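Local coordinates for secretion activator protein, hypothetical (PDB 7DNP) that probably cleaves peptidoglycan as a GH108-family muramidase, an autolysin of the type IV secretion system, and here holds a disaccharide dipeptide fragment of peptidoglycan, at residues A[87-90]-A[91-95]; A[112-115]-A[116-120]; A[145-148]-A[149-153]; A[161-164]-A[165-169]. All blocks are in the same frame, centred on the assembly; numbering follows the deposited sequence.

Contact 1: A[87-90]-A[91-95]; sequences LDFA and IHSGP. With H9U ((2R)-2-[[(2S)-2-[[(2R)-2-[(2R,3S,4R,5R,6S)-5-acetamido-3-[(2S,3R,4R,5S,6R)-3-acetamido-6-(hydroxymethyl)-4,5-bis(oxidanyl)oxan-2-yl]oxy-2-(hydroxymethyl)-6-oxidanyl-oxan-4-yl]oxypropanoyl]amino]propanoyl]amino]pentanedioic acid), chain B.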
loop_
_atom_site.group_PDB
_atom_site.type_symbol
_atom_site.label_atom_id
_atom_site.label_comp_id
_atom_site.label_asym_id
_atom_site.label_seq_id
_atom_site.Cartn_x
_atom_site.Cartn_y
_atom_site.Cartn_z
ATOM N N LEU A 87 1.954 -3.112 -1.950
ATOM C CA LEU A 87 2.318 -2.266 -0.814
ATOM C C LEU A 87 1.611 -0.917 -0.871
ATOM O O LEU A 87 1.065 -0.448 0.136
ATOM C CB LEU A 87 3.833 -2.068 -0.770
ATOM C CG LEU A 87 4.359 -1.015 0.209
ATOM C CD1 LEU A 87 4.085 -1.415 1.649
ATOM C CD2 LEU A 87 5.850 -0.776 -0.016
ATOM N N ASP A 88 1.621 -0.261 -2.032
ATOM C CA ASP A 88 0.999 1.059 -2.090
ATOM C C ASP A 88 -0.505 0.975 -1.861
ATOM O O ASP A 88 -1.072 1.806 -1.143
ATOM C CB ASP A 88 1.284 1.753 -3.417
ATOM C CG ASP A 88 0.803 3.189 -3.409
ATOM O OD1 ASP A 88 1.500 4.038 -2.821
ATOM O OD2 ASP A 88 -0.293 3.464 -3.948
ATOM N N PHE A 89 -1.166 -0.011 -2.475
ATOM C CA PHE A 89 -2.576 -0.267 -2.194
ATOM C C PHE A 89 -2.789 -0.493 -0.699
ATOM O O PHE A 89 -3.718 0.064 -0.100
ATOM C CB PHE A 89 -3.037 -1.475 -3.024
ATOM C CG PHE A 89 -4.534 -1.591 -3.213
ATOM C CD1 PHE A 89 -5.425 -0.814 -2.489
ATOM C CD2 PHE A 89 -5.044 -2.514 -4.119
ATOM C CE1 PHE A 89 -6.795 -0.945 -2.672
ATOM C CE2 PHE A 89 -6.411 -2.649 -4.307
ATOM C CZ PHE A 89 -7.289 -1.860 -3.580
ATOM N N ALA A 90 -1.903 -1.274 -0.072
ATOM C CA ALA A 90 -2.004 -1.517 1.364
ATOM C C ALA A 90 -1.847 -0.229 2.159
ATOM O O ALA A 90 -2.544 -0.022 3.158
ATOM C CB ALA A 90 -0.955 -2.541 1.800
ATOM N N ILE A 91 -0.928 0.645 1.745
ATOM C CA ILE A 91 -0.738 1.898 2.475
ATOM C C ILE A 91 -1.991 2.756 2.383
ATOM O O ILE A 91 -2.427 3.361 3.371
ATOM C CB ILE A 91 0.498 2.646 1.944
ATOM C CG1 ILE A 91 1.780 1.917 2.355
ATOM C CG2 ILE A 91 0.505 4.095 2.445
ATOM C CD1 ILE A 91 3.033 2.463 1.688
ATOM N N HIS A 92 -2.611 2.780 1.206
ATOM C CA HIS A 92 -3.741 3.662 0.936
ATOM C C HIS A 92 -5.045 3.143 1.529
ATOM O O HIS A 92 -5.878 3.941 1.976
ATOM C CB HIS A 92 -3.887 3.836 -0.575
ATOM C CG HIS A 92 -4.686 5.032 -0.983
ATOM N ND1 HIS A 92 -5.500 5.032 -2.097
ATOM C CD2 HIS A 92 -4.787 6.269 -0.443
ATOM C CE1 HIS A 92 -6.069 6.216 -2.224
ATOM N NE2 HIS A 92 -5.655 6.985 -1.232
ATOM N N SER A 93 -5.240 1.824 1.548
ATOM C CA SER A 93 -6.533 1.238 1.881
ATOM C C SER A 93 -6.435 0.107 2.895
ATOM O O SER A 93 -7.448 -0.543 3.174
ATOM C CB SER A 93 -7.228 0.721 0.614
ATOM O OG SER A 93 -7.325 1.737 -0.371
ATOM N N GLY A 94 -5.254 -0.156 3.445
ATOM C CA GLY A 94 -5.101 -1.217 4.410
ATOM C C GLY A 94 -4.640 -2.513 3.772
ATOM O O GLY A 94 -5.005 -2.840 2.637
ATOM N N PRO A 95 -3.825 -3.280 4.502
ATOM C CA PRO A 95 -3.281 -4.524 3.934
ATOM C C PRO A 95 -4.339 -5.554 3.597
ATOM O O PRO A 95 -4.159 -6.314 2.640
ATOM C CB PRO A 95 -2.344 -5.039 5.038
ATOM C CG PRO A 95 -2.113 -3.882 5.934
ATOM C CD PRO A 95 -3.337 -3.033 5.866
HETATM C C22 H9U B . -4.526 6.933 3.968
HETATM C C24 H9U B . -5.508 8.700 2.584
HETATM C C26 H9U B . -3.183 7.689 3.922
HETATM C C28 H9U B . -4.197 9.500 2.653
HETATM C C23 H9U B . -5.685 7.834 3.769
HETATM C C25 H9U B . -4.925 4.926 5.153
HETATM C C27 H9U B . -4.157 4.125 6.234
HETATM C C29 H9U B . -4.574 2.704 6.236
HETATM C C30 H9U B . -6.037 2.547 6.335
HETATM C C31 H9U B . -6.717 3.300 5.182
HETATM C C32 H9U B . -8.141 7.458 3.880
HETATM C C33 H9U B . -2.048 6.719 3.813
HETATM C C34 H9U B . -8.203 3.110 5.219
HETATM C C35 H9U B . -7.302 9.778 1.153
HETATM C C36 H9U B . -9.069 6.861 2.828
HETATM C C37 H9U B . -1.657 4.610 6.853
HETATM C C38 H9U B . -8.585 7.057 5.278
HETATM C C39 H9U B . -9.362 5.339 0.832
HETATM C C40 H9U B . -8.433 10.784 0.965
HETATM C C41 H9U B . -0.208 4.585 6.367
HETATM C C42 H9U B . -9.992 4.103 1.463
HETATM C C43 H9U B . -11.881 3.110 2.851
HETATM C C44 H9U B . -8.530 4.920 -0.365
HETATM C C45 H9U B . -11.495 3.083 4.323
HETATM C C46 H9U B . -13.394 3.252 2.764
HETATM C C47 H9U B . -14.079 1.886 2.773
HETATM C C48 H9U B . -15.593 2.019 2.634
HETATM N N18 H9U B . -6.615 9.689 2.419
HETATM N N19 H9U B . -2.692 4.170 5.926
HETATM N N20 H9U B . -8.504 5.930 1.845
HETATM N N21 H9U B . -11.242 4.255 2.216
HETATM O O01 H9U B . -4.655 6.281 5.253
HETATM O O02 H9U B . -3.052 8.602 2.781
HETATM O O03 H9U B . -6.379 4.723 5.263
HETATM O O04 H9U B . -6.860 6.944 3.586
HETATM O O05 H9U B . -4.227 10.326 3.745
HETATM O O06 H9U B . -3.921 1.976 7.345
HETATM O O07 H9U B . -6.385 1.152 6.256
HETATM O O08 H9U B . -0.880 7.479 3.650
HETATM O O09 H9U B . -8.706 3.616 6.423
HETATM O O10 H9U B . -6.990 9.069 0.254
HETATM O O11 H9U B . -10.217 7.147 2.799
HETATM O O12 H9U B . -1.906 4.973 7.959
HETATM O O13 H9U B . -9.455 3.049 1.346
HETATM O O14 H9U B . -11.341 1.976 4.909
HETATM O O15 H9U B . -11.332 4.165 4.949
HETATM O O16 H9U B . -16.109 3.164 2.511
HETATM O O17 H9U B . -16.317 0.987 2.646
#
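Phe89 carries CG anti to its backbone N (chi1 -160°) while Ser93 turns OG beside its own N (chi1 -54°), bringing the hydroxyl to the ring edge, in its plane, with Ser93 OG 3.6 Å from Phe89 CE1. The same OG lies 3.0 Å from O13 of H9U, a bond whose proton is not settled. On another side of the helix Leu87 and Ile91 cross obliquely, CG of Leu87 4.0 Å from the delta-methyl CD1 of Ile91. The last turn of helix 82-93 presents backbone carbonyls and a histidine N-H to the disaccharide dipeptide. Ile91 O accepts from the acetamido N19 of H9U at 2.7 Å and His92 O from N20 at 3.3 Å, while His92 NE2 donates to the acetyl oxygen O10 at 2.9 Å. The alanyl methyl C44 sits over one face of the imidazole, near its rim, and Trp155 meets that ring edge-to-face. Gly94 is the first residue to leave helical angles, with positive phi; its N reaches Ala90 O at 2.7 Å from above the carbonyl plane. Carbonyls of the last turn, that of Ile91 facing Pro95, which has no N-H, probably serve as acceptors for the ligand amides.

Contact 2: A[112-115]-A[116-120]; sequences GVIG and AKTLA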
loop_
_atom_site.group_PDB
_atom_site.type_symbol
_atom_site.label_atom_id
_atom_site.label_comp_id
_atom_site.label_asym_id
_atom_site.label_seq_id
_atom_site.Cartn_x
_atom_site.Cartn_y
_atom_site.Cartn_z
ATOM N N GLY A 112 -7.716 -11.771 2.717
ATOM C CA GLY A 112 -6.894 -10.651 3.130
ATOM C C GLY A 112 -5.540 -11.002 3.702
ATOM O O GLY A 112 -4.844 -10.101 4.187
ATOM N N VAL A 113 -5.138 -12.274 3.653
ATOM C CA VAL A 113 -3.875 -12.743 4.222
ATOM C C VAL A 113 -3.195 -13.655 3.206
ATOM O O VAL A 113 -3.836 -14.551 2.650
ATOM C CB VAL A 113 -4.094 -13.488 5.555
ATOM C CG1 VAL A 113 -2.789 -14.058 6.069
ATOM C CG2 VAL A 113 -4.720 -12.557 6.595
ATOM N N ILE A 114 -1.905 -13.433 2.974
ATOM C CA ILE A 114 -1.153 -14.217 1.996
ATOM C C ILE A 114 -0.807 -15.570 2.610
ATOM O O ILE A 114 0.032 -15.661 3.511
ATOM C CB ILE A 114 0.113 -13.482 1.538
ATOM C CG1 ILE A 114 -0.226 -12.083 1.003
ATOM C CG2 ILE A 114 0.870 -14.318 0.509
ATOM C CD1 ILE A 114 -0.672 -12.046 -0.438
ATOM N N GLY A 115 -1.440 -16.633 2.113
ATOM C CA GLY A 115 -1.098 -17.984 2.471
ATOM C C GLY A 115 -0.564 -18.771 1.287
ATOM O O GLY A 115 -0.245 -18.218 0.232
ATOM N N ALA A 116 -0.495 -20.094 1.472
ATOM C CA ALA A 116 0.112 -20.952 0.456
ATOM C C ALA A 116 -0.663 -20.910 -0.858
ATOM O O ALA A 116 -0.061 -20.849 -1.936
ATOM C CB ALA A 116 0.218 -22.390 0.970
ATOM N N LYS A 117 -2.000 -20.940 -0.796
ATOM C CA LYS A 117 -2.790 -20.917 -2.027
ATOM C C LYS A 117 -2.620 -19.607 -2.782
ATOM O O LYS A 117 -2.637 -19.599 -4.022
ATOM C CB LYS A 117 -4.271 -21.145 -1.720
ATOM C CG LYS A 117 -4.577 -22.508 -1.131
ATOM C CD LYS A 117 -5.855 -23.085 -1.697
ATOM C CE LYS A 117 -5.942 -24.579 -1.432
ATOM N NZ LYS A 117 -7.284 -24.962 -0.920
ATOM N N THR A 118 -2.458 -18.496 -2.062
ATOM C CA THR A 118 -2.259 -17.218 -2.735
ATOM C C THR A 118 -0.893 -17.165 -3.411
ATOM O O THR A 118 -0.781 -16.745 -4.568
ATOM C CB THR A 118 -2.419 -16.061 -1.746
ATOM O OG1 THR A 118 -3.726 -16.106 -1.162
ATOM C CG2 THR A 118 -2.245 -14.733 -2.462
ATOM N N LEU A 119 0.157 -17.595 -2.703
ATOM C CA LEU A 119 1.497 -17.584 -3.279
ATOM C C LEU A 119 1.571 -18.466 -4.517
ATOM O O LEU A 119 2.214 -18.102 -5.509
ATOM C CB LEU A 119 2.525 -18.045 -2.247
ATOM C CG LEU A 119 2.898 -17.123 -1.086
ATOM C CD1 LEU A 119 3.790 -17.876 -0.110
ATOM C CD2 LEU A 119 3.597 -15.876 -1.595
ATOM N N ALA A 120 0.916 -19.631 -4.479
ATOM C CA ALA A 120 0.940 -20.527 -5.632
ATOM C C ALA A 120 0.283 -19.883 -6.845
ATOM O O ALA A 120 0.829 -19.929 -7.953
ATOM C CB ALA A 120 0.256 -21.849 -5.287
HETATM O O HOH W 1 -3.851 -18.138 0.804
#
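Gly115 and Leu119 meet through a peptide, the flat group here since no aromatic ring takes part: the carbonyl O of Gly115 receives Leu119 N, O to N 3.0 Å, in a nearly straight bond (169° at the hydrogen), and CG of Leu119 lies 3.6 Å from the same Gly115 O. Gly115 is the N-cap of helix 116-123. Across this start the side chains of Ile114 and Leu119, the residues N' and N4, touch through CG2 and CD2 at 3.8 Å, crossing at about a right angle, which is the pairing of a hydrophobic staple. Ile114 also lays CD1 3.7 Å from CG2 of Thr118. Thr118 has OG1 beside its backbone N (chi1 -59°), and this sends the methyl to the isoleucine and the hydroxyl toward a water and Gln103. The water lies 2.8 Å from Thr118 OG1 and accepts a weak bond from Gly115 N at 3.1 Å, while Gln103 NE2 is a second partner of the hydroxyl. Ile114 continues onto Val99 and Leu102 of helix 95-106. A glycine N-cap offers no capping side chain, and the apolar staple, with a water bridge that is weak on the Gly115 side, joins the incoming loop to the first turn.

Contact 3: A[145-148]-A[149-153]; sequences LGTF and STFGK. With H9U ((2R)-2-[[(2S)-2-[[(2R)-2-[(2R,3S,4R,5R,6S)-5-acetamido-3-[(2S,3R,4R,5S,6R)-3-acetamido-6-(hydroxymethyl)-4,5-bis(oxidanyl)oxan-2-yl]oxy-2-(hydroxymethyl)-6-oxidanyl-oxan-4-yl]oxypropanoyl]amino]propanoyl]amino]pentanedioic acid), chain B.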
loop_
_atom_site.group_PDB
_atom_site.type_symbol
_atom_site.label_atom_id
_atom_site.label_comp_id
_atom_site.label_asym_id
_atom_site.label_seq_id
_atom_site.Cartn_x
_atom_site.Cartn_y
_atom_site.Cartn_z
ATOM N N LEU A 145 -16.465 4.227 -3.956
ATOM C CA LEU A 145 -16.496 4.949 -2.693
ATOM C C LEU A 145 -17.127 6.325 -2.868
ATOM O O LEU A 145 -16.965 6.983 -3.901
ATOM C CB LEU A 145 -15.085 5.107 -2.129
ATOM C CG LEU A 145 -14.278 3.826 -1.908
ATOM C CD1 LEU A 145 -12.854 4.169 -1.484
ATOM C CD2 LEU A 145 -14.948 2.927 -0.885
ATOM N N GLY A 146 -17.846 6.763 -1.831
ATOM C CA GLY A 146 -18.410 8.102 -1.853
ATOM C C GLY A 146 -17.351 9.178 -1.979
ATOM O O GLY A 146 -17.587 10.220 -2.599
ATOM N N THR A 147 -16.164 8.933 -1.423
ATOM C CA THR A 147 -15.088 9.914 -1.450
ATOM C C THR A 147 -14.455 10.069 -2.824
ATOM O O THR A 147 -13.635 10.976 -3.005
ATOM C CB THR A 147 -14.004 9.530 -0.445
ATOM O OG1 THR A 147 -13.768 8.119 -0.525
ATOM C CG2 THR A 147 -14.424 9.897 0.968
ATOM N N PHE A 148 -14.797 9.212 -3.790
ATOM C CA PHE A 148 -14.189 9.334 -5.110
ATOM C C PHE A 148 -14.550 10.659 -5.776
ATOM O O PHE A 148 -13.765 11.180 -6.574
ATOM C CB PHE A 148 -14.592 8.156 -6.002
ATOM C CG PHE A 148 -13.754 8.028 -7.247
ATOM C CD1 PHE A 148 -12.579 7.287 -7.236
ATOM C CD2 PHE A 148 -14.133 8.658 -8.424
ATOM C CE1 PHE A 148 -11.800 7.176 -8.378
ATOM C CE2 PHE A 148 -13.363 8.553 -9.568
ATOM C CZ PHE A 148 -12.191 7.812 -9.546
ATOM N N SER A 149 -15.714 11.231 -5.456
ATOM C CA SER A 149 -16.068 12.505 -6.075
ATOM C C SER A 149 -15.112 13.615 -5.647
ATOM O O SER A 149 -14.906 14.575 -6.395
ATOM C CB SER A 149 -17.517 12.886 -5.750
ATOM O OG SER A 149 -17.686 13.164 -4.371
ATOM N N THR A 150 -14.499 13.488 -4.472
ATOM C CA THR A 150 -13.550 14.488 -4.003
ATOM C C THR A 150 -12.106 14.139 -4.361
ATOM O O THR A 150 -11.353 15.003 -4.819
ATOM C CB THR A 150 -13.695 14.670 -2.487
ATOM O OG1 THR A 150 -15.004 15.173 -2.194
ATOM C CG2 THR A 150 -12.652 15.645 -1.952
ATOM N N PHE A 151 -11.701 12.884 -4.168
ATOM C CA PHE A 151 -10.299 12.506 -4.288
ATOM C C PHE A 151 -9.988 11.675 -5.525
ATOM O O PHE A 151 -8.829 11.296 -5.716
ATOM C CB PHE A 151 -9.861 11.744 -3.030
ATOM C CG PHE A 151 -10.113 12.499 -1.754
ATOM C CD1 PHE A 151 -9.305 13.570 -1.394
ATOM C CD2 PHE A 151 -11.166 12.154 -0.924
ATOM C CE1 PHE A 151 -9.539 14.277 -0.224
ATOM C CE2 PHE A 151 -11.407 12.857 0.247
ATOM C CZ PHE A 151 -10.589 13.919 0.597
ATOM N N GLY A 152 -10.977 11.414 -6.383
ATOM C CA GLY A 152 -10.787 10.444 -7.453
ATOM C C GLY A 152 -9.712 10.830 -8.453
ATOM O O GLY A 152 -8.914 9.987 -8.870
ATOM N N LYS A 153 -9.686 12.096 -8.876
ATOM C CA LYS A 153 -8.681 12.493 -9.857
ATOM C C LYS A 153 -7.273 12.324 -9.297
ATOM O O LYS A 153 -6.392 11.783 -9.976
ATOM C CB LYS A 153 -8.907 13.933 -10.321
ATOM C CG LYS A 153 -7.898 14.375 -11.379
ATOM C CD LYS A 153 -8.523 15.273 -12.440
ATOM C CE LYS A 153 -7.483 15.736 -13.458
ATOM N NZ LYS A 153 -7.973 16.880 -14.284
HETATM C C22 H9U B . -4.526 6.933 3.968
HETATM C C24 H9U B . -5.508 8.700 2.584
HETATM C C26 H9U B . -3.183 7.689 3.922
HETATM C C28 H9U B . -4.197 9.500 2.653
HETATM C C23 H9U B . -5.685 7.834 3.769
HETATM C C25 H9U B . -4.925 4.926 5.153
HETATM C C27 H9U B . -4.157 4.125 6.234
HETATM C C29 H9U B . -4.574 2.704 6.236
HETATM C C30 H9U B . -6.037 2.547 6.335
HETATM C C31 H9U B . -6.717 3.300 5.182
HETATM C C32 H9U B . -8.141 7.458 3.880
HETATM C C33 H9U B . -2.048 6.719 3.813
HETATM C C34 H9U B . -8.203 3.110 5.219
HETATM C C35 H9U B . -7.302 9.778 1.153
HETATM C C36 H9U B . -9.069 6.861 2.828
HETATM C C37 H9U B . -1.657 4.610 6.853
HETATM C C38 H9U B . -8.585 7.057 5.278
HETATM C C39 H9U B . -9.362 5.339 0.832
HETATM C C40 H9U B . -8.433 10.784 0.965
HETATM C C41 H9U B . -0.208 4.585 6.367
HETATM C C42 H9U B . -9.992 4.103 1.463
HETATM C C43 H9U B . -11.881 3.110 2.851
HETATM C C44 H9U B . -8.530 4.920 -0.365
HETATM C C45 H9U B . -11.495 3.083 4.323
HETATM C C46 H9U B . -13.394 3.252 2.764
HETATM C C47 H9U B . -14.079 1.886 2.773
HETATM C C48 H9U B . -15.593 2.019 2.634
HETATM N N18 H9U B . -6.615 9.689 2.419
HETATM N N19 H9U B . -2.692 4.170 5.926
HETATM N N20 H9U B . -8.504 5.930 1.845
HETATM N N21 H9U B . -11.242 4.255 2.216
HETATM O O01 H9U B . -4.655 6.281 5.253
HETATM O O02 H9U B . -3.052 8.602 2.781
HETATM O O03 H9U B . -6.379 4.723 5.263
HETATM O O04 H9U B . -6.860 6.944 3.586
HETATM O O05 H9U B . -4.227 10.326 3.745
HETATM O O06 H9U B . -3.921 1.976 7.345
HETATM O O07 H9U B . -6.385 1.152 6.256
HETATM O O08 H9U B . -0.880 7.479 3.650
HETATM O O09 H9U B . -8.706 3.616 6.423
HETATM O O10 H9U B . -6.990 9.069 0.254
HETATM O O11 H9U B . -10.217 7.147 2.799
HETATM O O12 H9U B . -1.906 4.973 7.959
HETATM O O13 H9U B . -9.455 3.049 1.346
HETATM O O14 H9U B . -11.341 1.976 4.909
HETATM O O15 H9U B . -11.332 4.165 4.949
HETATM O O16 H9U B . -16.109 3.164 2.511
HETATM O O17 H9U B . -16.317 0.987 2.646
HETATM O O HOH W 2 -16.546 13.220 -1.985
HETATM O O HOH W 3 -20.002 11.091 -3.806
#
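Leu145 to Phe148 form a type I beta turn that runs straight into helix 148-170, and Thr147 O sits at the junction, accepting both Thr150 N and Phe151 N. The two bonds differ: Phe151 N arrives at 3.0 Å almost in line with the C=O of Thr147, whereas Thr150 N, also at 3.0 Å from Thr147 O, comes from well above the carbonyl plane. Among the side chains, Phe148 and Gly152 meet face to CA. Phe148 holds CG anti to its backbone N (chi1 -166°), which turns the ring forward along the helix, over the residue one turn on, so that Gly152 CA stands over its centre, 3.5 Å from the centroid and only 8° off the normal, a CH-pi contact. Phe148 O also takes a weak bond from Gly152 N. Phe151 is a sandwich: the acetyl methyl C40 of H9U lies over the centre of one face, Thr150 CG2 over the opposite one, and Thr147 CB meets the edge in plane, 3.9 Å from Phe151 CD2. Leu145 adds CD2, 3.6 Å from the carboxylate O16 at the far end of the ligand's peptide arm. On the outer side one water joins Gly146 O, Ser149 OG and Thr150 OG1, and a second joins Gly146 O to Ser149 OG, tying the turn to the first helical turn. Phe148 and Thr147 also rest on Trp155, and Phe151 on Pro27. A tight turn leading into a helix, with an aromatic face packed against the acetyl methyl of the sugar, here builds one wall of the peptidoglycan-fragment pocket.

Contact 4: A[161-164]-A[165-169]; sequences RVRS and RALAF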
loop_
_atom_site.group_PDB
_atom_site.type_symbol
_atom_site.label_atom_id
_atom_site.label_comp_id
_atom_site.label_asym_id
_atom_site.label_seq_id
_atom_site.Cartn_x
_atom_site.Cartn_y
_atom_site.Cartn_z
ATOM N N ARG A 161 1.048 6.381 -11.263
ATOM C CA ARG A 161 2.463 6.441 -10.912
ATOM C C ARG A 161 2.927 5.147 -10.259
ATOM O O ARG A 161 4.059 4.699 -10.486
ATOM C CB ARG A 161 2.728 7.628 -9.987
ATOM C CG ARG A 161 4.199 7.955 -9.833
ATOM C CD ARG A 161 4.524 8.423 -8.418
ATOM N NE ARG A 161 3.506 9.322 -7.879
ATOM C CZ ARG A 161 2.755 9.046 -6.817
ATOM N NH1 ARG A 161 2.904 7.890 -6.179
ATOM N NH2 ARG A 161 1.852 9.922 -6.392
ATOM N N VAL A 162 2.070 4.541 -9.437
ATOM C CA VAL A 162 2.390 3.259 -8.814
ATOM C C VAL A 162 2.518 2.165 -9.868
ATOM O O VAL A 162 3.444 1.345 -9.822
ATOM C CB VAL A 162 1.322 2.914 -7.759
ATOM C CG1 VAL A 162 1.456 1.460 -7.291
ATOM C CG2 VAL A 162 1.408 3.879 -6.590
ATOM N N ARG A 163 1.587 2.129 -10.827
ATOM C CA ARG A 163 1.636 1.116 -11.874
ATOM C C ARG A 163 2.931 1.218 -12.669
ATOM O O ARG A 163 3.557 0.201 -12.981
ATOM C CB ARG A 163 0.427 1.264 -12.800
ATOM C CG ARG A 163 0.364 0.223 -13.913
ATOM C CD ARG A 163 -0.595 0.640 -15.022
ATOM N NE ARG A 163 -1.919 0.969 -14.501
ATOM C CZ ARG A 163 -2.980 0.173 -14.584
ATOM N NH1 ARG A 163 -2.878 -1.005 -15.171
ATOM N NH2 ARG A 163 -4.148 0.555 -14.077
ATOM N N SER A 164 3.356 2.442 -12.990
ATOM C CA SER A 164 4.589 2.634 -13.751
ATOM C C SER A 164 5.804 2.145 -12.973
ATOM O O SER A 164 6.630 1.384 -13.500
ATOM C CB SER A 164 4.750 4.108 -14.122
ATOM O OG SER A 164 5.925 4.323 -14.887
ATOM N N ARG A 165 5.928 2.565 -11.708
ATOM C CA ARG A 165 7.076 2.139 -10.917
ATOM C C ARG A 165 7.046 0.638 -10.653
ATOM O O ARG A 165 8.098 -0.011 -10.635
ATOM C CB ARG A 165 7.139 2.912 -9.601
ATOM C CG ARG A 165 8.490 2.788 -8.890
ATOM C CD ARG A 165 8.616 3.728 -7.699
ATOM N NE ARG A 165 8.526 5.134 -8.084
ATOM C CZ ARG A 165 7.490 5.921 -7.803
ATOM N NH1 ARG A 165 6.441 5.442 -7.136
ATOM N NH2 ARG A 165 7.502 7.189 -8.190
ATOM N N ALA A 166 5.857 0.063 -10.453
ATOM C CA ALA A 166 5.777 -1.373 -10.195
ATOM C C ALA A 166 6.241 -2.176 -11.406
ATOM O O ALA A 166 7.053 -3.100 -11.278
ATOM C CB ALA A 166 4.356 -1.768 -9.801
ATOM N N LEU A 167 5.730 -1.839 -12.593
ATOM C CA LEU A 167 6.176 -2.518 -13.805
ATOM C C LEU A 167 7.676 -2.357 -14.014
ATOM O O LEU A 167 8.342 -3.288 -14.484
ATOM C CB LEU A 167 5.405 -1.987 -15.011
ATOM C CG LEU A 167 3.897 -2.246 -14.964
ATOM C CD1 LEU A 167 3.158 -1.363 -15.950
ATOM C CD2 LEU A 167 3.600 -3.703 -15.231
ATOM N N ALA A 168 8.222 -1.188 -13.668
ATOM C CA ALA A 168 9.665 -0.990 -13.732
ATOM C C ALA A 168 10.389 -1.935 -12.780
ATOM O O ALA A 168 11.308 -2.655 -13.186
ATOM C CB ALA A 168 10.009 0.467 -13.420
ATOM N N PHE A 169 9.978 -1.954 -11.502
ATOM C CA PHE A 169 10.574 -2.874 -10.535
ATOM C C PHE A 169 10.507 -4.317 -11.020
ATOM O O PHE A 169 11.435 -5.099 -10.783
ATOM C CB PHE A 169 9.868 -2.755 -9.180
ATOM C CG PHE A 169 10.270 -1.550 -8.378
ATOM C CD1 PHE A 169 11.531 -0.992 -8.512
ATOM C CD2 PHE A 169 9.377 -0.971 -7.485
ATOM C CE1 PHE A 169 11.896 0.124 -7.762
ATOM C CE2 PHE A 169 9.731 0.138 -6.738
ATOM C CZ PHE A 169 10.991 0.688 -6.875
#
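Arg161 and Arg165 lie side by side and point the same way, one turn apart on helix 148-170, with their guanidinium planes 23° apart. The touching is not between the charged heads but between a head and a chain: Arg165, bent at chi3, brings NH2 to 3.2 Å from Arg161 CD. Arg161 O lies over one face of the Arg165 guanidinium while accepting the backbone bond from Arg165 N. The NH1 atoms of Arg161 and Arg165 remain 4.4 Å apart, a separation of like charges that probably costs some energy, partly repaid because Arg161, bent at chi2 and chi3, has its NH1 salt-bridged to Asp16. On another side Arg163 and Leu167 repeat the parallel run, with Arg163 CG 3.8 Å from Leu167 CD1. Leu167 has CG beside its backbone N (chi1 -63°), which also presses that carbon to 3.2 Å from Arg163 O. The arginine continues to Asp136 as a salt bridge and to Asn132 as a hydrogen bond, both on helix 127-142. Ala166 is small, and its CB lies 3.2 Å from Val162 O, while Ala166 N donates to the same oxygen at 2.8 Å. Beyond the pair, Val162 packs on Asp88, and Ala166 on His84 and Ala85 of helix 82-93. One stretch of helix thus serves two environments: small and branched side chains fill the interhelical seam, and arginine methylenes join the packing while the heads of Arg161 and Arg163 reach acids on neighbouring helices.

In the fold
Along the chain the four contacts follow in order, contact 1 at the end of helix 82-93, contact 2 at the start of helix 116-123, and contacts 3 and 4 both on helix 148-170, their centres about 23 Å apart. Contact 1 is central, about 3 Å from the chain centre, and both it and contact 3 touch H9U from centres about 17 Å apart. Contact 1 falls in the glycosyl hydrolase 108 range and contacts 2 and 3 in the predicted peptidoglycan range, so the pocket draws on both. Contact 4 touches contact 1 directly through Val162 and Asp88, whereas contact 2 is peripheral, about 30 Å from contact 3, centre to centre.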